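Local coordinates for protein lysine-sensitive aspartokinase 3 (Escherichia coli, PDB 2J0W) that catalyses the ATP-dependent phosphorylation of L-aspartate, the first step toward lysine, and is inhibited allosterically by lysine, at residues A[302-307]-A[435-440]; A[150-155]-A[190-195]; A[311-316]-A[378-383]. All coordinates share one frame; numbering follows the deposited sequence.

Interaction 1 of 3, residues A[302-307]-A[435-440]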
ATOM      1  N   LEU A 302      19.370   6.353   8.080  1.00 55.89           N
ATOM      2  CA  LEU A 302      18.087   6.067   8.689  1.00 54.99           C
ATOM      3  C   LEU A 302      17.456   7.419   8.995  1.00 54.63           C
ATOM      4  O   LEU A 302      18.150   8.370   9.350  1.00 56.31           O
ATOM      5  CB  LEU A 302      18.276   5.282   9.985  1.00 56.77           C
ATOM      6  CG  LEU A 302      19.017   3.950   9.850  1.00 58.72           C
ATOM      7  CD1 LEU A 302      19.289   3.389  11.231  1.00 39.93           C
ATOM      8  CD2 LEU A 302      18.190   2.974   9.018  1.00 58.11           C
ATOM      9  N   ALA A 303      16.140   7.504   8.840  1.00 54.20           N
ATOM     10  CA  ALA A 303      15.399   8.735   9.098  1.00 46.99           C
ATOM     11  C   ALA A 303      14.207   8.418   9.986  1.00 45.32           C
ATOM     12  O   ALA A 303      13.539   7.394   9.813  1.00 43.75           O
ATOM     13  CB  ALA A 303      14.930   9.346   7.790  1.00 26.30           C
ATOM     14  N   LEU A 304      13.947   9.306  10.938  1.00 47.26           N
ATOM     15  CA  LEU A 304      12.843   9.143  11.874  1.00 48.86           C
ATOM     16  C   LEU A 304      11.810  10.249  11.684  1.00 49.70           C
ATOM     17  O   LEU A 304      12.162  11.419  11.559  1.00 49.89           O
ATOM     18  CB  LEU A 304      13.388   9.185  13.299  1.00 46.23           C
ATOM     19  CG  LEU A 304      12.403   9.212  14.465  1.00 57.41           C
ATOM     20  CD1 LEU A 304      11.746   7.841  14.648  1.00 53.43           C
ATOM     21  CD2 LEU A 304      13.171   9.609  15.723  1.00 59.61           C
ATOM     22  N   ARG A 305      10.536   9.870  11.632  1.00 51.68           N
ATOM     23  CA  ARG A 305       9.444  10.837  11.492  1.00 50.96           C
ATOM     24  C   ARG A 305       8.475  10.529  12.631  1.00 52.50           C
ATOM     25  O   ARG A 305       7.791   9.507  12.631  1.00 53.01           O
ATOM     26  CB  ARG A 305       8.750  10.688  10.137  1.00 50.17           C
ATOM     27  CG  ARG A 305       8.117  11.975   9.648  1.00 51.49           C
ATOM     28  CD  ARG A 305       7.745  11.909   8.169  1.00 50.84           C
ATOM     29  NE  ARG A 305       6.570  11.074   7.912  1.00 45.45           N
ATOM     30  CZ  ARG A 305       6.139  10.780   6.691  1.00 44.93           C
ATOM     31  NH1 ARG A 305       6.786  11.252   5.629  1.00 40.19           N
ATOM     32  NH2 ARG A 305       5.070  10.016   6.527  1.00 48.59           N
ATOM     33  N   ARG A 306       8.443  11.421  13.611  1.00 56.12           N
ATOM     34  CA  ARG A 306       7.613  11.265  14.800  1.00 55.65           C
ATOM     35  C   ARG A 306       6.166  11.719  14.707  1.00 51.86           C
ATOM     36  O   ARG A 306       5.792  12.493  13.830  1.00 45.73           O
ATOM     37  CB  ARG A 306       8.256  12.007  15.966  1.00 60.55           C
ATOM     38  CG  ARG A 306       9.496  11.358  16.499  1.00 74.24           C
ATOM     39  CD  ARG A 306       9.461  11.417  18.000  1.00 86.66           C
ATOM     40  NE  ARG A 306      10.297  10.390  18.602  1.00 96.15           N
ATOM     41  CZ  ARG A 306       9.853   9.516  19.499  1.00103.46           C
ATOM     42  NH1 ARG A 306       8.583   9.547  19.887  1.00 97.36           N
ATOM     43  NH2 ARG A 306      10.686   8.625  20.020  1.00110.71           N
ATOM     44  N   ASN A 307       5.376  11.250  15.671  1.00 52.62           N
ATOM     45  CA  ASN A 307       3.963  11.588  15.774  1.00 55.10           C
ATOM     46  C   ASN A 307       3.187  11.277  14.511  1.00 56.68           C
ATOM     47  O   ASN A 307       2.431  12.107  13.996  1.00 57.15           O
ATOM     48  CB  ASN A 307       3.800  13.058  16.125  1.00 50.92           C
ATOM     49  CG  ASN A 307       4.697  13.467  17.256  1.00 58.18           C
ATOM     50  OD1 ASN A 307       4.760  12.787  18.281  1.00 61.53           O
ATOM     51  ND2 ASN A 307       5.407  14.587  17.082  1.00 54.70           N
ATOM     52  N   ASP A 435       9.572   3.698  21.757  1.00 60.95           N
ATOM     53  CA  ASP A 435      10.687   2.822  21.387  1.00 64.41           C
ATOM     54  C   ASP A 435      11.425   3.363  20.155  1.00 65.50           C
ATOM     55  O   ASP A 435      12.456   2.822  19.741  1.00 64.97           O
ATOM     56  CB  ASP A 435      10.176   1.404  21.082  1.00 68.39           C
ATOM     57  CG  ASP A 435       9.416   0.777  22.245  1.00 72.01           C
ATOM     58  OD1 ASP A 435       8.818  -0.304  22.051  1.00 68.20           O
ATOM     59  OD2 ASP A 435       9.420   1.357  23.351  1.00 80.30           O
ATOM     60  N   ALA A 436      10.892   4.438  19.583  1.00 64.62           N
ATOM     61  CA  ALA A 436      11.450   5.050  18.383  1.00 65.37           C
ATOM     62  C   ALA A 436      12.973   5.192  18.296  1.00 66.13           C
ATOM     63  O   ALA A 436      13.611   4.585  17.434  1.00 64.51           O
ATOM     64  CB  ALA A 436      10.796   6.406  18.158  1.00 65.88           C
ATOM     65  N   GLU A 437      13.562   5.994  19.174  1.00 68.82           N
ATOM     66  CA  GLU A 437      15.004   6.207  19.119  1.00 71.42           C
ATOM     67  C   GLU A 437      15.867   4.974  19.388  1.00 72.25           C
ATOM     68  O   GLU A 437      16.875   4.770  18.703  1.00 71.88           O
ATOM     69  CB  GLU A 437      15.399   7.351  20.054  1.00 71.59           C
ATOM     70  CG  GLU A 437      14.740   8.667  19.690  1.00 67.54           C
ATOM     71  CD  GLU A 437      15.279   9.837  20.477  1.00 69.98           C
ATOM     72  OE1 GLU A 437      15.487   9.693  21.701  1.00 80.52           O
ATOM     73  OE2 GLU A 437      15.480  10.911  19.876  1.00 65.40           O
ATOM     74  N   GLN A 438      15.486   4.153  20.366  1.00 71.65           N
ATOM     75  CA  GLN A 438      16.267   2.952  20.662  1.00 72.95           C
ATOM     76  C   GLN A 438      16.378   2.080  19.397  1.00 72.11           C
ATOM     77  O   GLN A 438      17.390   1.405  19.174  1.00 73.07           O
ATOM     78  CB  GLN A 438      15.635   2.149  21.804  1.00 72.44           C
ATOM     79  CG  GLN A 438      16.543   1.029  22.296  1.00 78.32           C
ATOM     80  CD  GLN A 438      15.858   0.061  23.249  1.00 82.87           C
ATOM     81  OE1 GLN A 438      16.456  -0.925  23.683  1.00 82.68           O
ATOM     82  NE2 GLN A 438      14.602   0.333  23.571  1.00 83.94           N
ATOM     83  N   VAL A 439      15.339   2.106  18.567  1.00 67.21           N
ATOM     84  CA  VAL A 439      15.345   1.352  17.326  1.00 63.43           C
ATOM     85  C   VAL A 439      16.360   1.982  16.373  1.00 62.29           C
ATOM     86  O   VAL A 439      17.216   1.295  15.821  1.00 62.77           O
ATOM     87  CB  VAL A 439      13.944   1.359  16.671  1.00 65.65           C
ATOM     88  CG1 VAL A 439      14.008   0.770  15.264  1.00 57.72           C
ATOM     89  CG2 VAL A 439      12.976   0.560  17.526  1.00 64.99           C
ATOM     90  N   VAL A 440      16.267   3.294  16.190  1.00 60.83           N
ATOM     91  CA  VAL A 440      17.182   4.003  15.302  1.00 64.06           C
ATOM     92  C   VAL A 440      18.628   3.707  15.671  1.00 66.39           C
ATOM     93  O   VAL A 440      19.500   3.560  14.808  1.00 64.06           O
ATOM     94  CB  VAL A 440      16.958   5.509  15.388  1.00 60.70           C
ATOM     95  CG1 VAL A 440      17.946   6.240  14.501  1.00 46.46           C
ATOM     96  CG2 VAL A 440      15.537   5.817  14.985  1.00 65.46           C
TER
HETATM   97  O   HOH W   1      12.959  11.974  17.852  1.00 49.12           O
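The helix-on-sheet layer of the ACT region brings L304 of strand 299-313 against A436 and V440 near the start of helix 436-448. The two short segments run almost exactly antiparallel (174°), with their axes 9.7 Å apart. L304 carries the centre: its CG stands anti to the backbone N (chi1 172°), and its CD1 lies 3.9 Å from A436 CB and 4.3 Å from V440 CG2, so one methyl touches both A436 and V440, four residues apart. Earlier in the strand, L302 CD1 rests 3.6 Å from the carbonyl oxygen V440 O. The edge is polar. R306 NE and E437 OE2 are joined through one water, weakly on both sides, and R306 NH2 makes a further weak bond to G433 O. An alanine in place of R306 would probably leave the E437 carboxylate without its water-borne link and its nearby positive charge, and G433 O without this donor. A387 and L391 of strand 386-393 continue the apolar layer beside the leucines. Helices packed on one face of an antiparallel sheet are characteristic of ACT (βαββαβ) domains.

Interaction 2 of 3, residues A[150-155]-A[190-195]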
ATOM      1  N   ASP A 150      -3.484  30.511  -1.627  1.00 47.18           N
ATOM      2  CA  ASP A 150      -4.069  31.046  -0.403  1.00 49.14           C
ATOM      3  C   ASP A 150      -4.144  30.035   0.737  1.00 49.85           C
ATOM      4  O   ASP A 150      -4.869  30.255   1.717  1.00 52.63           O
ATOM      5  CB  ASP A 150      -5.468  31.592  -0.698  1.00 50.43           C
ATOM      6  CG  ASP A 150      -6.421  30.522  -1.205  1.00 55.19           C
ATOM      7  OD1 ASP A 150      -7.422  30.888  -1.865  1.00 68.96           O
ATOM      8  OD2 ASP A 150      -6.182  29.320  -0.941  1.00 44.62           O
ATOM      9  N   ARG A 151      -3.408  28.931   0.611  1.00 46.31           N
ATOM     10  CA  ARG A 151      -3.391  27.904   1.653  1.00 45.80           C
ATOM     11  C   ARG A 151      -2.474  28.365   2.792  1.00 47.84           C
ATOM     12  O   ARG A 151      -1.290  28.023   2.807  1.00 47.35           O
ATOM     13  CB  ARG A 151      -2.867  26.577   1.091  1.00 44.20           C
ATOM     14  CG  ARG A 151      -2.904  25.460   2.119  1.00 52.87           C
ATOM     15  CD  ARG A 151      -2.537  24.124   1.537  1.00 78.37           C
ATOM     16  NE  ARG A 151      -2.792  23.038   2.482  1.00106.12           N
ATOM     17  CZ  ARG A 151      -3.967  22.803   3.065  1.00121.84           C
ATOM     18  NH1 ARG A 151      -5.013  23.580   2.813  1.00131.22           N
ATOM     19  NH2 ARG A 151      -4.104  21.773   3.891  1.00125.76           N
ATOM     20  N   PHE A 152      -3.010  29.131   3.743  1.00 45.42           N
ATOM     21  CA  PHE A 152      -2.187  29.649   4.837  1.00 45.17           C
ATOM     22  C   PHE A 152      -1.648  28.583   5.794  1.00 44.63           C
ATOM     23  O   PHE A 152      -2.329  27.608   6.100  1.00 38.70           O
ATOM     24  CB  PHE A 152      -2.955  30.709   5.630  1.00 46.29           C
ATOM     25  CG  PHE A 152      -3.369  31.901   4.812  1.00 45.56           C
ATOM     26  CD1 PHE A 152      -4.615  31.937   4.182  1.00 37.86           C
ATOM     27  CD2 PHE A 152      -2.513  32.991   4.671  1.00 46.15           C
ATOM     28  CE1 PHE A 152      -5.003  33.049   3.424  1.00 45.31           C
ATOM     29  CE2 PHE A 152      -2.884  34.110   3.916  1.00 41.59           C
ATOM     30  CZ  PHE A 152      -4.134  34.145   3.286  1.00 35.36           C
ATOM     31  N   GLY A 153      -0.414  28.783   6.260  1.00 45.50           N
ATOM     32  CA  GLY A 153       0.208  27.829   7.162  1.00 47.62           C
ATOM     33  C   GLY A 153       1.215  26.961   6.427  1.00 45.63           C
ATOM     34  O   GLY A 153       2.207  26.505   7.003  1.00 42.22           O
ATOM     35  N   ARG A 154       0.941  26.725   5.149  1.00 41.76           N
ATOM     36  CA  ARG A 154       1.816  25.934   4.304  1.00 43.24           C
ATOM     37  C   ARG A 154       1.439  26.207   2.861  1.00 42.62           C
ATOM     38  O   ARG A 154       1.025  25.311   2.129  1.00 43.34           O
ATOM     39  CB  ARG A 154       1.690  24.447   4.643  1.00 38.85           C
ATOM     40  CG  ARG A 154       0.284  23.925   4.617  1.00 53.80           C
ATOM     41  CD  ARG A 154       0.233  22.550   5.254  1.00 67.98           C
ATOM     42  NE  ARG A 154      -0.920  21.774   4.806  1.00 72.67           N
ATOM     43  CZ  ARG A 154      -1.246  20.579   5.285  1.00 81.03           C
ATOM     44  NH1 ARG A 154      -0.508  20.016   6.240  1.00 77.89           N
ATOM     45  NH2 ARG A 154      -2.303  19.938   4.797  1.00 79.60           N
ATOM     46  N   ALA A 155       1.573  27.472   2.477  1.00 43.38           N
ATOM     47  CA  ALA A 155       1.250  27.927   1.134  1.00 46.98           C
ATOM     48  C   ALA A 155       2.130  27.233   0.112  1.00 51.19           C
ATOM     49  O   ALA A 155       3.262  26.880   0.395  1.00 52.76           O
ATOM     50  CB  ALA A 155       1.432  29.438   1.037  1.00 48.01           C
ATOM     51  N   LYS A 190      -4.370  38.146  -3.325  1.00 57.45           N
ATOM     52  CA  LYS A 190      -4.928  39.386  -2.798  1.00 56.60           C
ATOM     53  C   LYS A 190      -4.048  40.102  -1.768  1.00 55.60           C
ATOM     54  O   LYS A 190      -4.552  40.687  -0.804  1.00 52.46           O
ATOM     55  CB  LYS A 190      -6.314  39.111  -2.217  1.00 58.39           C
ATOM     56  CG  LYS A 190      -7.243  38.426  -3.208  1.00 69.00           C
ATOM     57  CD  LYS A 190      -8.594  38.068  -2.594  1.00 87.70           C
ATOM     58  CE  LYS A 190      -9.550  37.503  -3.650  1.00 94.28           C
ATOM     59  NZ  LYS A 190     -10.870  37.088  -3.084  1.00 90.69           N
ATOM     60  N   GLY A 191      -2.733  40.032  -1.984  1.00 54.06           N
ATOM     61  CA  GLY A 191      -1.760  40.707  -1.131  1.00 51.84           C
ATOM     62  C   GLY A 191      -1.498  40.231   0.287  1.00 50.71           C
ATOM     63  O   GLY A 191      -0.549  40.692   0.924  1.00 45.48           O
ATOM     64  N   ARG A 192      -2.335  39.329   0.791  1.00 52.07           N
ATOM     65  CA  ARG A 192      -2.184  38.798   2.144  1.00 48.33           C
ATOM     66  C   ARG A 192      -0.909  37.976   2.267  1.00 47.67           C
ATOM     67  O   ARG A 192      -0.504  37.304   1.317  1.00 47.99           O
ATOM     68  CB  ARG A 192      -3.394  37.942   2.491  1.00 46.67           C
ATOM     69  CG  ARG A 192      -4.690  38.722   2.391  1.00 46.18           C
ATOM     70  CD  ARG A 192      -5.876  37.932   2.875  1.00 44.87           C
ATOM     71  NE  ARG A 192      -6.293  36.907   1.928  1.00 51.11           N
ATOM     72  CZ  ARG A 192      -7.210  35.984   2.205  1.00 54.80           C
ATOM     73  NH1 ARG A 192      -7.790  35.970   3.399  1.00 53.53           N
ATOM     74  NH2 ARG A 192      -7.554  35.087   1.292  1.00 56.27           N
ATOM     75  N   THR A 193      -0.278  38.039   3.439  1.00 46.37           N
ATOM     76  CA  THR A 193       0.964  37.316   3.681  1.00 41.21           C
ATOM     77  C   THR A 193       0.743  35.838   3.965  1.00 43.63           C
ATOM     78  O   THR A 193      -0.198  35.460   4.664  1.00 44.69           O
ATOM     79  CB  THR A 193       1.750  37.912   4.868  1.00 42.75           C
ATOM     80  OG1 THR A 193       1.891  39.329   4.695  1.00 46.89           O
ATOM     81  CG2 THR A 193       3.153  37.302   4.930  1.00 41.34           C
ATOM     82  N   THR A 194       1.625  35.004   3.416  1.00 44.77           N
ATOM     83  CA  THR A 194       1.565  33.554   3.614  1.00 40.96           C
ATOM     84  C   THR A 194       2.920  33.045   4.063  1.00 37.60           C
ATOM     85  O   THR A 194       3.914  33.768   3.996  1.00 40.96           O
ATOM     86  CB  THR A 194       1.243  32.836   2.309  1.00 40.45           C
ATOM     87  OG1 THR A 194       2.227  33.200   1.326  1.00 34.28           O
ATOM     88  CG2 THR A 194      -0.160  33.212   1.819  1.00 32.83           C
ATOM     89  N   THR A 195       2.960  31.801   4.526  1.00 33.88           N
ATOM     90  CA  THR A 195       4.227  31.181   4.918  1.00 38.40           C
ATOM     91  C   THR A 195       4.237  29.811   4.246  1.00 42.90           C
ATOM     92  O   THR A 195       3.170  29.265   3.955  1.00 44.50           O
ATOM     93  CB  THR A 195       4.354  31.005   6.435  1.00 37.29           C
ATOM     94  OG1 THR A 195       3.323  30.125   6.921  1.00 31.67           O
ATOM     95  CG2 THR A 195       4.251  32.348   7.116  1.00 34.44           C
TER
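The flat groups of F152 and R192 meet face to rim: F152 CZ stands 3.7 Å above the guanidinium plane of R192, over its centre, and the two planes are 75° apart. The guanidinium thus offers its face and the phenyl ring its edge, which differs from a cation placed over a ring face. In the plane of the ring, at the same rim, lie R192 CB and the carbonyl oxygen of T193, with F152 CE2 only 3.1 Å from T193 O. R192 is bent at chi3 (-75°), which sets its NE 3.8 Å from F152 CZ, and its polar end is tied by a salt bridge from NE to E188. T194 CG2 approaches F152 CE2 obliquely at 3.6 Å, while T194 CB packs at 3.6 Å against A155 CB; the T194 hydroxyl is engaged with T148. One backbone bond locks the segments together, A155 N to T195 O at 2.8 Å and 156° at the hydrogen, with the donor in the carbonyl plane. F152 and G153 are the central residues of a type II turn from R151 to R154, whose own closing bond is weak, and the positive phi of G153 suits that turn position. D112 ties the parts together, bonding G153 N and T195 OG1, and T359 of the ACT region bonds both G153 O and T195 OG1. Within the amino acid kinase fold, this is a type II turn docked on the outgoing strand of the 185-187/193-195 hairpin, whose T195 side chain lies about 7 Å from the bound aspartate.

Interaction 3 of 3, residues A[311-316]-A[378-383]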
ATOM      1  N   LEU A 311      -4.070   5.571   9.955  1.00 58.60           N
ATOM      2  CA  LEU A 311      -5.486   5.551   9.623  1.00 60.36           C
ATOM      3  C   LEU A 311      -5.812   4.314   8.797  1.00 64.10           C
ATOM      4  O   LEU A 311      -5.652   4.317   7.574  1.00 65.86           O
ATOM      5  CB  LEU A 311      -5.837   6.795   8.824  1.00 57.40           C
ATOM      6  CG  LEU A 311      -7.307   6.925   8.455  1.00 64.43           C
ATOM      7  CD1 LEU A 311      -8.157   7.043   9.717  1.00 62.66           C
ATOM      8  CD2 LEU A 311      -7.468   8.141   7.572  1.00 65.63           C
ATOM      9  N   THR A 312      -6.260   3.261   9.475  1.00 67.50           N
ATOM     10  CA  THR A 312      -6.607   1.994   8.830  1.00 68.32           C
ATOM     11  C   THR A 312      -8.077   1.971   8.388  1.00 70.84           C
ATOM     12  O   THR A 312      -8.984   2.217   9.184  1.00 69.89           O
ATOM     13  CB  THR A 312      -6.347   0.812   9.793  1.00 62.56           C
ATOM     14  OG1 THR A 312      -4.960   0.777  10.150  1.00 52.26           O
ATOM     15  CG2 THR A 312      -6.729  -0.500   9.144  1.00 65.21           C
ATOM     16  N   LEU A 313      -8.307   1.684   7.112  1.00 72.94           N
ATOM     17  CA  LEU A 313      -9.667   1.631   6.594  1.00 74.15           C
ATOM     18  C   LEU A 313     -10.108   0.250   6.131  1.00 77.34           C
ATOM     19  O   LEU A 313      -9.509  -0.360   5.243  1.00 77.60           O
ATOM     20  CB  LEU A 313      -9.840   2.620   5.447  1.00 65.97           C
ATOM     21  CG  LEU A 313      -9.785   4.087   5.856  1.00 68.17           C
ATOM     22  CD1 LEU A 313     -10.051   4.975   4.644  1.00 48.10           C
ATOM     23  CD2 LEU A 313     -10.818   4.337   6.952  1.00 68.34           C
ATOM     24  N   HIS A 314     -11.163  -0.238   6.765  1.00 81.83           N
ATOM     25  CA  HIS A 314     -11.750  -1.525   6.433  1.00 87.01           C
ATOM     26  C   HIS A 314     -13.066  -1.123   5.773  1.00 89.37           C
ATOM     27  O   HIS A 314     -13.571  -0.036   6.038  1.00 91.77           O
ATOM     28  CB  HIS A 314     -11.990  -2.319   7.713  1.00 87.91           C
ATOM     29  CG  HIS A 314     -10.742  -2.587   8.496  1.00 84.94           C
ATOM     30  ND1 HIS A 314      -9.825  -3.547   8.131  1.00 88.70           N
ATOM     31  CD2 HIS A 314     -10.255  -2.008   9.619  1.00 84.67           C
ATOM     32  CE1 HIS A 314      -8.825  -3.551   8.997  1.00 87.01           C
ATOM     33  NE2 HIS A 314      -9.062  -2.627   9.907  1.00 86.61           N
ATOM     34  N   SER A 315     -13.627  -1.969   4.920  1.00 90.64           N
ATOM     35  CA  SER A 315     -14.860  -1.585   4.245  1.00 94.38           C
ATOM     36  C   SER A 315     -16.144  -2.074   4.892  1.00 97.47           C
ATOM     37  O   SER A 315     -16.204  -3.183   5.427  1.00 95.40           O
ATOM     38  CB  SER A 315     -14.841  -2.067   2.800  1.00 93.69           C
ATOM     39  OG  SER A 315     -14.835  -3.470   2.744  1.00 96.03           O
ATOM     40  N   LEU A 316     -17.179  -1.236   4.847  1.00102.01           N
ATOM     41  CA  LEU A 316     -18.469  -1.635   5.390  1.00106.26           C
ATOM     42  C   LEU A 316     -19.147  -2.436   4.284  1.00111.15           C
ATOM     43  O   LEU A 316     -20.375  -2.516   4.189  1.00111.74           O
ATOM     44  CB  LEU A 316     -19.297  -0.414   5.824  1.00102.68           C
ATOM     45  CG  LEU A 316     -18.895   0.166   7.196  1.00 96.80           C
ATOM     46  CD1 LEU A 316     -19.832   1.304   7.574  1.00 92.47           C
ATOM     47  CD2 LEU A 316     -18.939  -0.927   8.268  1.00 91.69           C
ATOM     48  N   CYS A 378     -16.971   3.187   4.876  1.00 81.89           N
ATOM     49  CA  CYS A 378     -16.068   2.127   5.305  1.00 81.09           C
ATOM     50  C   CYS A 378     -15.631   2.364   6.738  1.00 77.44           C
ATOM     51  O   CYS A 378     -15.259   3.473   7.089  1.00 76.83           O
ATOM     52  CB  CYS A 378     -14.833   2.105   4.407  1.00 85.18           C
ATOM     53  SG  CYS A 378     -13.932   3.682   4.328  1.00 89.99           S
ATOM     54  N   ARG A 379     -15.684   1.325   7.562  1.00 75.84           N
ATOM     55  CA  ARG A 379     -15.271   1.439   8.948  1.00 75.87           C
ATOM     56  C   ARG A 379     -13.870   2.062   9.035  1.00 80.77           C
ATOM     57  O   ARG A 379     -12.980   1.729   8.243  1.00 81.16           O
ATOM     58  CB  ARG A 379     -15.246   0.062   9.596  1.00 71.96           C
ATOM     59  CG  ARG A 379     -14.117  -0.079  10.581  1.00 81.30           C
ATOM     60  CD  ARG A 379     -13.743  -1.505  10.755  1.00 91.00           C
ATOM     61  NE  ARG A 379     -14.406  -2.084  11.908  1.00 96.90           N
ATOM     62  CZ  ARG A 379     -14.323  -3.367  12.233  1.00 97.87           C
ATOM     63  NH1 ARG A 379     -13.604  -4.191  11.480  1.00 91.89           N
ATOM     64  NH2 ARG A 379     -14.945  -3.818  13.314  1.00 98.36           N
ATOM     65  N   VAL A 380     -13.679   2.952  10.012  1.00 82.85           N
ATOM     66  CA  VAL A 380     -12.399   3.634  10.214  1.00 81.81           C
ATOM     67  C   VAL A 380     -11.678   3.229  11.494  1.00 78.12           C
ATOM     68  O   VAL A 380     -12.272   2.673  12.417  1.00 77.67           O
ATOM     69  CB  VAL A 380     -12.578   5.164  10.265  1.00 82.59           C
ATOM     70  CG1 VAL A 380     -13.100   5.676   8.931  1.00 83.15           C
ATOM     71  CG2 VAL A 380     -13.529   5.530  11.393  1.00 83.88           C
ATOM     72  N   GLU A 381     -10.384   3.522  11.526  1.00 76.50           N
ATOM     73  CA  GLU A 381      -9.533   3.234  12.673  1.00 76.64           C
ATOM     74  C   GLU A 381      -8.432   4.280  12.718  1.00 75.77           C
ATOM     75  O   GLU A 381      -7.942   4.714  11.668  1.00 74.35           O
ATOM     76  CB  GLU A 381      -8.893   1.856  12.553  1.00 78.25           C
ATOM     77  CG  GLU A 381      -9.779   0.708  12.949  1.00 85.15           C
ATOM     78  CD  GLU A 381      -8.995  -0.581  13.091  1.00 95.82           C
ATOM     79  OE1 GLU A 381      -8.120  -0.646  13.984  1.00 97.73           O
ATOM     80  OE2 GLU A 381      -9.245  -1.526  12.311  1.00 99.94           O
ATOM     81  N   VAL A 382      -8.053   4.692  13.926  1.00 74.63           N
ATOM     82  CA  VAL A 382      -6.996   5.687  14.087  1.00 74.76           C
ATOM     83  C   VAL A 382      -6.094   5.400  15.282  1.00 73.01           C
ATOM     84  O   VAL A 382      -6.547   5.379  16.426  1.00 73.59           O
ATOM     85  CB  VAL A 382      -7.562   7.115  14.264  1.00 74.93           C
ATOM     86  CG1 VAL A 382      -6.413   8.116  14.358  1.00 70.26           C
ATOM     87  CG2 VAL A 382      -8.479   7.466  13.104  1.00 73.67           C
ATOM     88  N   GLU A 383      -4.815   5.182  14.999  1.00 70.38           N
ATOM     89  CA  GLU A 383      -3.827   4.917  16.034  1.00 69.02           C
ATOM     90  C   GLU A 383      -2.819   6.070  16.038  1.00 66.47           C
ATOM     91  O   GLU A 383      -2.323   6.467  14.983  1.00 61.86           O
ATOM     92  CB  GLU A 383      -3.123   3.590  15.754  1.00 70.47           C
ATOM     93  CG  GLU A 383      -4.083   2.437  15.541  1.00 72.30           C
ATOM     94  CD  GLU A 383      -3.427   1.082  15.730  1.00 82.36           C
ATOM     95  OE1 GLU A 383      -4.111   0.059  15.507  1.00 82.30           O
ATOM     96  OE2 GLU A 383      -2.232   1.038  16.110  1.00 86.32           O
TER
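Strands 311-313 and 380-383 run antiparallel at 158° with their axes 4.7 Å apart, and just past the strand ends H314 N donates to R379 O at 3.1 Å and 152°; a second bond, T312 N to E381 O, is weak, so the pairing is irregular rather than ideal. On the sheet face that carries L311, L313, V380 and V382, methyl groups meet across the strands. L313 and V380 lie side by side and point the same way, with L313 CD2 3.3 Å from V380 CG1. L311 sends CD1 to within 3.4 Å of V382 CG2, the two side chains crossing obliquely. L313 CD1 reaches C378 SG more loosely, at 4.1 Å. T312 and E381 occupy the other face, again side by side, and E381, its chain extended beyond CG, reaches from that face to H314, just past the strand. H314 NE2 donates to E381 OE2 at 2.7 Å in a bond that is weak because it is strongly bent. The imidazole and carboxylate planes nonetheless differ by only 23°, and E381 CD lies in the ring plane at its edge. R379 CD lies against the histidine at a slant, 3.6 Å from H314 CB. Beyond the strand, L316 crosses R379 at about a right angle and brings CG to 3.4 Å from R379 N. A422 of the second subunit packs on H314, while F324, a residue of the lysine-inhibitor site, touches both S315 and C378. L311, L313, V380 and V382 thus make the apolar side, and the polar contacts gather around E381, H314 and R379: the E381 carboxylate would probably favour a protonated H314, whereas the guanidinium of R379, close by but not touching NE2, would tend to oppose it.

Interactions 1 and 3 both use strand 299-313, which is broken and turns a corner at N307; with centres about 25 Å apart, they lie on the helix-covered part of the ACT sheet and on the part near the lysine site. Interaction 2 belongs to the kinase domain, its nearest atoms about 11 Å from interaction 1 and about 13 Å from interaction 3. Each contact lies near a site without lining it: interaction 2 beside the aspartate pocket, interaction 1 with the L304 side chain about 8 Å from ADP, and interaction 3 next to a lysine site known from another structure of this protein.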